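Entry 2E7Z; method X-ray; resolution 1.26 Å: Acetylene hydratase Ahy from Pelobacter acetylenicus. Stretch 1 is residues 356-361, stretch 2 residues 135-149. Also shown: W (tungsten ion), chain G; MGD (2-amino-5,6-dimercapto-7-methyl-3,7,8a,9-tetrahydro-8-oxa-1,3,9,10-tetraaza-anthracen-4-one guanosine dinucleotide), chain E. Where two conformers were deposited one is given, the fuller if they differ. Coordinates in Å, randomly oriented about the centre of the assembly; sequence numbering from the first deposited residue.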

ATOM      1  N   THR A 356      -0.826 -20.389   7.477  1.00 10.74           N
ATOM      2  CA  THR A 356      -1.940 -20.215   6.557  1.00 11.63           C
ATOM      3  C   THR A 356      -1.498 -19.685   5.206  1.00 10.69           C
ATOM      4  O   THR A 356      -1.744 -20.336   4.183  1.00 11.99           O
ATOM      5  CB  THR A 356      -3.004 -19.258   7.142  1.00 11.45           C
ATOM      6  OG1 THR A 356      -2.372 -18.034   7.549  1.00 10.61           O
ATOM      7  CG2 THR A 356      -3.707 -19.915   8.338  1.00 13.46           C
ATOM      8  N   TYR A 357      -0.823 -18.533   5.211  1.00 10.44           N
ATOM      9  CA  TYR A 357      -0.276 -17.909   4.016  1.00 10.43           C
ATOM     10  C   TYR A 357       1.169 -17.480   4.280  1.00 10.86           C
ATOM     11  O   TYR A 357       1.471 -16.294   4.474  1.00 10.32           O
ATOM     12  CB  TYR A 357      -1.138 -16.736   3.571  1.00 10.67           C
ATOM     13  CG  TYR A 357      -2.518 -17.179   3.229  1.00  9.85           C
ATOM     14  CD1 TYR A 357      -2.807 -17.632   1.953  1.00 10.93           C
ATOM     15  CD2 TYR A 357      -3.559 -17.093   4.172  1.00  9.93           C
ATOM     16  CE1 TYR A 357      -4.084 -18.047   1.613  1.00 11.88           C
ATOM     17  CE2 TYR A 357      -4.836 -17.511   3.849  1.00 10.71           C
ATOM     18  CZ  TYR A 357      -5.087 -18.001   2.568  1.00  9.81           C
ATOM     19  OH  TYR A 357      -6.360 -18.412   2.242  1.00 12.08           O
ATOM     20  N   PRO A 358       2.071 -18.460   4.325  1.00 11.14           N
ATOM     21  CA  PRO A 358       3.457 -18.177   4.714  1.00 11.17           C
ATOM     22  C   PRO A 358       4.271 -17.305   3.744  1.00 11.05           C
ATOM     23  O   PRO A 358       5.323 -16.805   4.119  1.00 11.01           O
ATOM     24  CB  PRO A 358       4.078 -19.594   4.819  1.00 11.51           C
ATOM     25  CG  PRO A 358       3.223 -20.407   3.890  1.00 11.54           C
ATOM     26  CD  PRO A 358       1.847 -19.910   4.135  1.00 11.18           C
ATOM     27  N   PHE A 359       3.844 -17.176   2.495  1.00 10.98           N
ATOM     28  CA  PHE A 359       4.675 -16.480   1.486  1.00 11.19           C
ATOM     29  C   PHE A 359       5.359 -15.194   2.017  1.00 11.04           C
ATOM     30  O   PHE A 359       6.570 -15.047   1.957  1.00 11.72           O
ATOM     31  CB  PHE A 359       3.847 -16.211   0.229  1.00 12.13           C
ATOM     32  CG  PHE A 359       4.544 -15.356  -0.812  1.00 13.38           C
ATOM     33  CD1 PHE A 359       5.927 -15.409  -0.982  1.00 13.71           C
ATOM     34  CD2 PHE A 359       3.803 -14.556  -1.654  1.00 14.83           C
ATOM     35  CE1 PHE A 359       6.570 -14.600  -1.931  1.00 16.54           C
ATOM     36  CE2 PHE A 359       4.431 -13.762  -2.632  1.00 15.87           C
ATOM     37  CZ  PHE A 359       5.823 -13.789  -2.760  1.00 15.46           C
ATOM     38  N   LEU A 360       4.572 -14.263   2.549  1.00 10.66           N
ATOM     39  CA  LEU A 360       5.110 -12.947   2.900  1.00 10.10           C
ATOM     40  C   LEU A 360       5.746 -12.863   4.295  1.00 10.12           C
ATOM     41  O   LEU A 360       6.260 -11.805   4.705  1.00  9.59           O
ATOM     42  CB  LEU A 360       4.027 -11.884   2.687  1.00  9.96           C
ATOM     43  CG  LEU A 360       3.590 -11.668   1.215  1.00 10.23           C
ATOM     44  CD1 LEU A 360       2.330 -10.821   1.095  1.00  9.99           C
ATOM     45  CD2 LEU A 360       4.762 -11.128   0.326  1.00 11.70           C
ATOM     46  N   THR A 361       5.724 -13.987   5.012  1.00  9.92           N
ATOM     47  CA  THR A 361       6.380 -14.106   6.302  1.00  9.83           C
ATOM     48  C   THR A 361       7.878 -14.297   6.168  1.00 10.98           C
ATOM     49  O   THR A 361       8.380 -14.574   5.074  1.00 11.03           O
ATOM     50  CB  THR A 361       5.823 -15.262   7.160  1.00 10.29           C
ATOM     51  OG1 THR A 361       6.253 -16.517   6.576  1.00 10.62           O
ATOM     52  CG2 THR A 361       4.286 -15.205   7.291  1.00  9.59           C
TER
HETATM   53  W     W G 803      -1.723   2.477  -1.767  0.50 14.23           W
HETATM   54  PB  MGD E 801      -5.568   4.822   6.747  1.00  8.87           P
HETATM   55  O1B MGD E 801      -6.137   3.449   6.999  1.00  9.55           O
HETATM   56  O2B MGD E 801      -6.464   5.936   6.348  1.00  9.31           O
HETATM   57  O3B MGD E 801      -4.418   4.781   5.629  1.00  8.26           O
HETATM   58  O3A MGD E 801      -3.413   2.708   4.626  1.00  9.36           O
HETATM   59  PA  MGD E 801      -3.030   3.975   5.548  1.00  8.69           P
HETATM   60  O1A MGD E 801      -2.086   4.909   4.852  1.00  8.74           O
HETATM   61  O2A MGD E 801      -2.666   3.398   6.883  1.00  7.94           O
HETATM   62  O5' MGD E 801      -4.789   5.226   8.100  1.00  8.04           O
HETATM   63  C5' MGD E 801      -3.814   6.254   8.054  1.00  8.87           C
HETATM   64  C4' MGD E 801      -3.845   6.927   9.412  1.00  6.98           C
HETATM   65  O4' MGD E 801      -2.674   7.754   9.501  1.00  7.65           O
HETATM   66  C3' MGD E 801      -5.000   7.908   9.585  1.00  7.56           C
HETATM   67  O3' MGD E 801      -5.748   7.542  10.757  1.00  8.76           O
HETATM   68  C2' MGD E 801      -4.368   9.310   9.720  1.00  7.85           C
HETATM   69  O2' MGD E 801      -5.031  10.227  10.613  1.00  9.39           O
HETATM   70  C1' MGD E 801      -3.000   8.955  10.237  1.00  7.69           C
HETATM   71  N9  MGD E 801      -1.912   9.889   9.909  1.00  7.75           N
HETATM   72  C8  MGD E 801      -1.718  10.558   8.746  1.00  8.18           C
HETATM   73  N7  MGD E 801      -0.562  11.239   8.774  1.00  8.46           N
HETATM   74  C5  MGD E 801       0.034  10.943   9.950  1.00  7.74           C
HETATM   75  C6  MGD E 801       1.266  11.302  10.631  1.00  7.81           C
HETATM   76  O6  MGD E 801       2.103  12.062  10.100  1.00  7.80           O
HETATM   77  N1  MGD E 801       1.466  10.738  11.834  1.00  7.29           N
HETATM   78  C2  MGD E 801       0.593   9.970  12.478  1.00  7.44           C
HETATM   79  N2  MGD E 801       0.929   9.467  13.701  1.00  7.98           N
HETATM   80  N3  MGD E 801      -0.557   9.608  11.919  1.00  7.44           N
HETATM   81  C4  MGD E 801      -0.854  10.061  10.684  1.00  7.54           C
HETATM   82  C10 MGD E 801      -3.350   2.874   3.209  1.00 10.88           C
HETATM   83  C11 MGD E 801      -3.388   1.486   2.607  1.00 10.61           C
HETATM   84  O11 MGD E 801      -4.691   0.980   2.890  1.00  8.62           O
HETATM   85  C12 MGD E 801      -3.145   1.557   1.120  1.00 11.01           C
HETATM   86  S12 MGD E 801      -1.749   2.375   0.566  1.00 13.53           S
HETATM   87  C13 MGD E 801      -3.970   0.943   0.255  1.00 11.18           C
HETATM   88  S13 MGD E 801      -3.800   1.107  -1.432  1.00 14.62           S
HETATM   89  C14 MGD E 801      -5.116   0.085   0.694  1.00 10.51           C
HETATM   90  N15 MGD E 801      -6.403   0.705   0.418  1.00 10.42           N
HETATM   91  C16 MGD E 801      -7.468   0.006   0.906  1.00 10.39           C
HETATM   92  C17 MGD E 801      -8.794  -0.030   0.274  1.00 10.57           C
HETATM   93  O17 MGD E 801      -9.008   0.593  -0.789  1.00 11.93           O
HETATM   94  N18 MGD E 801      -9.754  -0.763   0.874  1.00 10.82           N
HETATM   95  C19 MGD E 801      -9.554  -1.460   2.020  1.00  9.48           C
HETATM   96  N19 MGD E 801     -10.559  -2.169   2.576  1.00 10.76           N
HETATM   97  N20 MGD E 801      -8.376  -1.446   2.658  1.00  9.83           N
HETATM   98  C21 MGD E 801      -7.337  -0.768   2.154  1.00 10.49           C
HETATM   99  N22 MGD E 801      -6.163  -0.794   2.788  1.00  9.47           N
HETATM  100  C23 MGD E 801      -4.970  -0.230   2.191  1.00 10.39           C
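Stretch 2 135-149: MYMCIGNTAGVHRVT

Met135 and Tyr136 belong to a 3-10 segment that begins earlier in the chain. The chain then leads through Cys138 and Ile139 into a helix at Gly140 that runs through Thr149 and beyond. Ile139 holds the N-cap position. Stretch 1 packs against this unit without forming a regular helix or strand of its own. No crossing angle is defined, and no direct hydrogen bond joins the two stretches. The contact rests on shape and buries 328 Å² in all.

The main bump is Leu360. Its side chain (chi1 m, chi2 t) points toward stretch 2 and enters a hollow made by Tyr136, Asn141 and Gly144. Leu360 CD1 lies over one face of the Tyr136 ring, 4.1 Å from the centroid, in a CH-pi contact. The closest ring atom is Tyr136 CZ, 3.7 Å from Leu360 CD1. Leu360 CD1 is also 3.9 Å from Asn141 CA, so it is held between the ring and the first turn of the helix. Leu360 CD2 faces the next turn and lies 3.9 Å from Gly144 CA.

Gly144 makes the floor of this hollow. It has no side chain, and an ideal CB on Gly144 would point toward stretch 1 and lie 2.4 Å from Leu360 CD2. That would be a clash. The backbones come nearest here too, with Leu360 CA 6.4 Å from Gly144 CA.

Phe359 is the second bump. Its side chain (chi1 t) also points toward the helix and reaches farther along it. The ring presents its edge to the backbone: Phe359 CZ is 3.4 Å from Gly144 O and 3.7 Å from Val145 N. Two valines add apolar contact. Phe359 CE2 lies 3.8 Å from Val145 CG2, and Phe359 CE1 lies 3.5 Å from Val148 CG1. Leu360 reaches from Tyr136 to Gly144, and Phe359 from Gly144 to Val148; the two meet at Gly144.

Between the Tyr136 hydroxyl and Tyr357 O there is no direct bond. Tyr136 leaves its backbone sideways, but the end of its side chain comes nearer to stretch 1. Tyr136 OH stays 4.3 Å from Tyr357 O, and water 1 links them. The water is 2.7 Å from Tyr136 OH and donates a weak bond to Tyr357 O at 3.4 Å.

Within stretch 1, Thr361 N and Thr361 OG1 both bond to Pro358 O, at 3.0 and 2.6 Å. On stretch 2, Cys138 takes no part in the packing. Cys138 SG binds the tungsten ion W at 2.3 Å.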

ATOM      1  N   MET A 135      -0.240  -1.849   3.767  1.00  8.98           N
ATOM      2  CA  MET A 135       0.470  -2.097   2.511  1.00 11.14           C
ATOM      3  C   MET A 135       0.683  -3.591   2.205  1.00 10.88           C
ATOM      4  O   MET A 135       1.252  -3.964   1.166  1.00 11.95           O
ATOM      5  CB  MET A 135       1.802  -1.321   2.455  1.00 11.84           C
ATOM      6  CG  MET A 135       2.991  -1.970   3.159  1.00 11.75           C
ATOM      7  SD  MET A 135       4.433  -0.815   3.108  1.00 13.66           S
ATOM      8  CE  MET A 135       4.882  -0.766   1.339  1.00 13.62           C
ATOM      9  N   TYR A 136       0.150  -4.448   3.077  1.00 10.36           N
ATOM     10  CA  TYR A 136       0.042  -5.868   2.762  1.00 10.68           C
ATOM     11  C   TYR A 136      -0.724  -6.104   1.462  1.00 10.72           C
ATOM     12  O   TYR A 136      -0.521  -7.141   0.814  1.00 11.78           O
ATOM     13  CB  TYR A 136      -0.641  -6.608   3.904  1.00 10.07           C
ATOM     14  CG  TYR A 136      -0.414  -8.105   3.938  1.00  9.72           C
ATOM     15  CD1 TYR A 136      -1.268  -8.964   3.257  1.00  9.30           C
ATOM     16  CD2 TYR A 136       0.651  -8.647   4.659  1.00  9.77           C
ATOM     17  CE1 TYR A 136      -1.056 -10.339   3.288  1.00  8.56           C
ATOM     18  CE2 TYR A 136       0.875 -10.032   4.710  1.00  9.19           C
ATOM     19  CZ  TYR A 136      -0.001 -10.875   4.029  1.00  8.81           C
ATOM     20  OH  TYR A 136       0.161 -12.244   4.106  1.00  9.17           O
ATOM     21  N   MET A 137      -1.591  -5.173   1.053  1.00 11.31           N
ATOM     22  CA  MET A 137      -2.202  -5.272  -0.281  1.00 11.67           C
ATOM     23  C   MET A 137      -1.981  -4.017  -1.097  1.00 12.15           C
ATOM     24  O   MET A 137      -2.847  -3.629  -1.888  1.00 12.99           O
ATOM     25  CB  MET A 137      -3.698  -5.648  -0.234  1.00 12.18           C
ATOM     26  CG  MET A 137      -4.600  -4.617   0.392  1.00 11.84           C
ATOM     27  SD  MET A 137      -6.289  -5.269   0.424  1.00 13.41           S
ATOM     28  CE  MET A 137      -7.168  -3.940   1.243  1.00 13.38           C
ATOM     29  N   CYS A 138      -0.847  -3.349  -0.886  0.80 11.85           N
ATOM     30  CA  CYS A 138      -0.463  -2.226  -1.743  0.80 12.10           C
ATOM     31  C   CYS A 138       1.043  -2.053  -1.648  0.80 12.12           C
ATOM     32  O   CYS A 138       1.528  -1.529  -0.664  0.80 12.18           O
ATOM     33  CB  CYS A 138      -1.199  -0.935  -1.356  0.80 13.20           C
ATOM     34  SG  CYS A 138      -0.762   0.455  -2.437  0.80 15.83           S
ATOM     35  N   ILE A 139       1.770  -2.542  -2.653  1.00 11.23           N
ATOM     36  CA  ILE A 139       3.226  -2.428  -2.752  1.00 11.02           C
ATOM     37  C   ILE A 139       3.983  -3.449  -1.916  1.00 11.02           C
ATOM     38  O   ILE A 139       4.940  -4.024  -2.403  1.00 11.25           O
ATOM     39  CB  ILE A 139       3.771  -0.955  -2.573  1.00 10.73           C
ATOM     40  CG1 ILE A 139       3.147  -0.054  -3.650  1.00 12.31           C
ATOM     41  CG2 ILE A 139       5.296  -0.949  -2.649  1.00 11.85           C
ATOM     42  CD1 ILE A 139       3.395   1.436  -3.491  1.00 13.50           C
ATOM     43  N   GLY A 140       3.594  -3.671  -0.660  1.00 10.83           N
ATOM     44  CA  GLY A 140       4.326  -4.659   0.158  1.00 10.07           C
ATOM     45  C   GLY A 140       4.219  -6.089  -0.364  1.00 10.64           C
ATOM     46  O   GLY A 140       5.225  -6.792  -0.492  1.00 10.93           O
ATOM     47  N   ASN A 141       2.993  -6.509  -0.684  1.00 10.68           N
ATOM     48  CA  ASN A 141       2.814  -7.807  -1.345  1.00 10.09           C
ATOM     49  C   ASN A 141       3.551  -7.817  -2.691  1.00 10.47           C
ATOM     50  O   ASN A 141       4.242  -8.801  -3.032  1.00 11.24           O
ATOM     51  CB  ASN A 141       1.316  -8.073  -1.549  1.00 11.47           C
ATOM     52  CG  ASN A 141       0.704  -7.112  -2.514  1.00 12.12           C
ATOM     53  OD1 ASN A 141       0.637  -5.917  -2.236  1.00 11.41           O
ATOM     54  ND2 ASN A 141       0.327  -7.604  -3.705  1.00 12.68           N
ATOM     55  N   THR A 142       3.426  -6.725  -3.440  1.00 10.36           N
ATOM     56  CA  THR A 142       4.003  -6.674  -4.791  1.00 11.39           C
ATOM     57  C   THR A 142       5.492  -6.894  -4.708  1.00 11.62           C
ATOM     58  O   THR A 142       6.072  -7.608  -5.511  1.00 12.41           O
ATOM     59  CB  THR A 142       3.770  -5.292  -5.440  1.00 11.57           C
ATOM     60  OG1 THR A 142       2.549  -4.700  -4.971  1.00 11.65           O
ATOM     61  CG2 THR A 142       3.753  -5.426  -6.960  1.00 13.27           C
ATOM     62  N   ALA A 143       6.138  -6.262  -3.739  1.00 11.16           N
ATOM     63  CA  ALA A 143       7.567  -6.437  -3.572  1.00 11.57           C
ATOM     64  C   ALA A 143       7.935  -7.898  -3.325  1.00 11.27           C
ATOM     65  O   ALA A 143       8.927  -8.370  -3.865  1.00 12.35           O
ATOM     66  CB  ALA A 143       8.104  -5.524  -2.449  1.00 11.38           C
ATOM     67  N   GLY A 144       7.134  -8.628  -2.544  1.00 11.09           N
ATOM     68  CA  GLY A 144       7.387 -10.071  -2.364  1.00 12.07           C
ATOM     69  C   GLY A 144       7.374 -10.840  -3.684  1.00 11.59           C
ATOM     70  O   GLY A 144       8.253 -11.672  -3.947  1.00 13.08           O
ATOM     71  N   VAL A 145       6.374 -10.557  -4.515  1.00 12.64           N
ATOM     72  CA  VAL A 145       6.253 -11.223  -5.812  1.00 13.13           C
ATOM     73  C   VAL A 145       7.425 -10.836  -6.726  1.00 13.58           C
ATOM     74  O   VAL A 145       8.019 -11.684  -7.396  1.00 14.46           O
ATOM     75  CB  VAL A 145       4.909 -10.954  -6.491  1.00 13.58           C
ATOM     76  CG1 VAL A 145       4.854 -11.669  -7.847  1.00 14.89           C
ATOM     77  CG2 VAL A 145       3.745 -11.451  -5.626  1.00 13.13           C
ATOM     78  N   HIS A 146       7.757  -9.547  -6.749  1.00 13.28           N
ATOM     79  CA  HIS A 146       8.919  -9.102  -7.537  1.00 13.96           C
ATOM     80  C   HIS A 146      10.184  -9.778  -7.063  1.00 14.10           C
ATOM     81  O   HIS A 146      11.039 -10.157  -7.858  1.00 15.27           O
ATOM     82  CB  HIS A 146       9.121  -7.595  -7.413  1.00 13.43           C
ATOM     83  CG  HIS A 146       8.196  -6.779  -8.252  1.00 14.37           C
ATOM     84  ND1 HIS A 146       8.614  -5.647  -8.921  1.00 13.14           N
ATOM     85  CD2 HIS A 146       6.864  -6.884  -8.479  1.00 13.15           C
ATOM     86  CE1 HIS A 146       7.583  -5.105  -9.544  1.00 14.55           C
ATOM     87  NE2 HIS A 146       6.508  -5.836  -9.288  1.00 14.59           N
ATOM     88  N   ARG A 147      10.309  -9.966  -5.757  1.00 14.50           N
ATOM     89  CA  ARG A 147      11.519 -10.546  -5.198  1.00 16.35           C
ATOM     90  C   ARG A 147      11.714 -12.010  -5.549  1.00 16.06           C
ATOM     91  O   ARG A 147      12.826 -12.439  -5.886  1.00 16.91           O
ATOM     92  CB  ARG A 147      11.538 -10.338  -3.712  1.00 16.65           C
ATOM     93  CG  ARG A 147      11.905  -8.913  -3.412  1.00 18.74           C
ATOM     94  CD  ARG A 147      12.058  -8.730  -1.969  1.00 18.80           C
ATOM     95  NE  ARG A 147      13.232  -9.433  -1.456  1.00 17.60           N
ATOM     96  CZ  ARG A 147      13.491  -9.595  -0.170  1.00 19.53           C
ATOM     97  NH1 ARG A 147      12.648  -9.073   0.753  1.00 18.73           N
ATOM     98  NH2 ARG A 147      14.604 -10.240   0.176  1.00 16.16           N
ATOM     99  N   VAL A 148      10.643 -12.787  -5.528  1.00 16.58           N
ATOM    100  CA  VAL A 148      10.801 -14.189  -5.956  1.00 17.18           C
ATOM    101  C   VAL A 148      11.094 -14.301  -7.454  1.00 17.19           C
ATOM    102  O   VAL A 148      11.692 -15.293  -7.918  1.00 18.36           O
ATOM    103  CB  VAL A 148       9.600 -15.094  -5.577  1.00 17.50           C
ATOM    104  CG1 VAL A 148       9.346 -15.027  -4.073  1.00 17.46           C
ATOM    105  CG2 VAL A 148       8.339 -14.759  -6.383  1.00 18.28           C
ATOM    106  N   THR A 149      10.684 -13.286  -8.216  1.00 16.71           N
ATOM    107  CA  THR A 149      10.851 -13.311  -9.667  1.00 16.93           C
ATOM    108  C   THR A 149      12.210 -12.750 -10.069  1.00 16.05           C
ATOM    109  O   THR A 149      12.898 -13.339 -10.905  1.00 17.23           O
ATOM    110  CB  THR A 149       9.731 -12.534 -10.390  1.00 17.20           C
ATOM    111  OG1 THR A 149       8.442 -12.994  -9.959  1.00 17.12           O
ATOM    112  CG2 THR A 149       9.843 -12.717 -11.908  1.00 17.61           C
TER
HETATM  113  O   HOH W   1       2.005 -13.252   5.778  1.00 11.67           O
HETATM  114  O   HOH W   2       0.263   2.935  -1.654  0.50 11.90           O